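Local coordinates for protein putative ribose 5-phosphate isomerase (Leishmania infantum, PDB 6FXW) that probably interconverts ribose 5-phosphate and ribulose 5-phosphate in the pentose phosphate pathway, as a type B isomerase of the LacAB/RpiB family, at residues G68-G73 with I110-V115. Numbering follows the deposited sequence.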
# COMPACT_ATOMS: atom_id res chain seq x y z
N GLY A 68 6.19 3.00 -21.65
CA GLY A 68 5.05 2.17 -21.67
C GLY A 68 4.35 2.09 -20.32
O GLY A 68 5.00 2.34 -19.27
N ILE A 69 3.07 1.79 -20.35
CA ILE A 69 2.31 1.46 -19.13
C ILE A 69 1.65 0.14 -19.39
O ILE A 69 0.93 0.02 -20.39
CB ILE A 69 1.31 2.57 -18.84
CG1 ILE A 69 2.04 3.91 -18.63
CG2 ILE A 69 0.52 2.21 -17.62
CD1 ILE A 69 1.09 5.12 -18.45
N LEU A 70 1.77 -0.84 -18.50
CA LEU A 70 1.17 -2.13 -18.62
C LEU A 70 0.29 -2.40 -17.40
O LEU A 70 0.73 -2.17 -16.28
CB LEU A 70 2.22 -3.22 -18.76
CG LEU A 70 2.96 -3.24 -20.08
CD1 LEU A 70 4.09 -4.26 -20.04
CD2 LEU A 70 2.00 -3.59 -21.19
N VAL A 71 -0.93 -2.84 -17.64
CA VAL A 71 -1.96 -2.99 -16.59
C VAL A 71 -2.50 -4.42 -16.65
O VAL A 71 -2.98 -4.90 -17.70
CB VAL A 71 -3.06 -1.98 -16.76
CG1 VAL A 71 -3.93 -1.99 -15.50
CG2 VAL A 71 -2.63 -0.61 -17.10
N CYS A 72 -2.43 -5.13 -15.54
CA CYS A 72 -3.08 -6.46 -15.35
C CYS A 72 -3.81 -6.41 -14.02
O CYS A 72 -3.92 -5.34 -13.40
CB CYS A 72 -2.21 -7.68 -15.60
SG CYS A 72 -0.87 -7.87 -14.45
N GLY A 73 -4.22 -7.56 -13.50
CA GLY A 73 -4.88 -7.51 -12.23
C GLY A 73 -4.00 -6.96 -11.11
O GLY A 73 -4.47 -6.17 -10.27
N ILE A 110 9.07 1.05 -18.55
CA ILE A 110 7.65 0.60 -18.46
C ILE A 110 7.21 0.62 -17.02
O ILE A 110 7.95 0.14 -16.14
CB ILE A 110 7.44 -0.79 -19.10
CG1 ILE A 110 7.79 -0.76 -20.63
CG2 ILE A 110 5.98 -1.25 -18.88
CD1 ILE A 110 7.59 -2.05 -21.32
N LEU A 111 6.06 1.21 -16.81
CA LEU A 111 5.36 1.22 -15.55
C LEU A 111 4.39 0.04 -15.59
O LEU A 111 3.53 -0.02 -16.50
CB LEU A 111 4.61 2.50 -15.42
CG LEU A 111 3.51 2.60 -14.36
CD1 LEU A 111 4.11 2.42 -12.94
CD2 LEU A 111 2.76 3.90 -14.55
N CYS A 112 4.39 -0.83 -14.56
CA CYS A 112 3.44 -1.92 -14.44
C CYS A 112 2.56 -1.68 -13.21
O CYS A 112 3.07 -1.39 -12.16
CB CYS A 112 4.17 -3.22 -14.30
SG CYS A 112 5.18 -3.64 -15.74
N ILE A 113 1.27 -1.70 -13.42
CA ILE A 113 0.29 -1.44 -12.35
C ILE A 113 -0.80 -2.53 -12.33
O ILE A 113 -1.14 -3.18 -13.38
CB ILE A 113 -0.34 -0.08 -12.46
CG1 ILE A 113 -0.94 0.11 -13.83
CG2 ILE A 113 0.72 0.96 -12.18
CD1 ILE A 113 -1.71 1.48 -13.94
N GLY A 114 -1.49 -2.67 -11.18
CA GLY A 114 -2.60 -3.57 -11.02
C GLY A 114 -3.88 -2.85 -10.79
O GLY A 114 -3.95 -2.00 -9.88
N VAL A 115 -4.87 -3.12 -11.59
CA VAL A 115 -6.16 -2.47 -11.44
C VAL A 115 -7.03 -3.17 -10.41
O VAL A 115 -8.01 -2.56 -9.90
CB VAL A 115 -6.81 -2.47 -12.81
CG1 VAL A 115 -7.17 -3.82 -13.33
CG2 VAL A 115 -7.96 -1.52 -12.93
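The carbonyl oxygen of L111 is gripped twice: L70 N donates a hydrogen bond of 2.8 Å to it, nearly along the C=O axis, and the CA-H of I69 adds a weaker contact from the same strand. L70 O is held in the same double way by I113 N and the CA-H of C112. Repeated along 68-72 and 110-114, this pattern illustrates parallel beta pairing at the heart of the RpiB alpha/beta fold, a five-stranded parallel sheet flanked by helices. Five N-H···O bonds join the strands, whose short segments run 18° from exactly parallel. Four of the five donors lie nearly along the C=O axis of their acceptor, while L111 N sits above the carbonyl plane of G68, although the N-H itself points almost straight at G68 O (169°). The bond from C72 N to I113 O is the longest, at 3.2 Å.

Paired residues send their side chains to the same side of the sheet, and successive pairs alternate between its two sides. On the face that carries I69, L111, V71 and I113, partners lie side by side and point the same way. L111 has CG anti to its backbone N, and its CD2 comes alongside I69 CG1 at 4.1 Å. I113 takes the crowded first torsion, CG1 between backbone N and carbonyl carbon (chi1 54°), which brings CG1 to 3.8 Å from V71 CG2. Helix 120-131 covers L111 and I113.

The other face bears L70, I110 and C112 and is packed by helix 49-61, which touches L70 and I110. These two cross obliquely, the CD1 methyl of L70 resting 3.7 Å from I110 CG2. Where the strands end, V115 N still donates to C72 O, while the side chains of V115 and V71 cross at about a right angle, V115 CB lying 4.0 Å from V71 CG1.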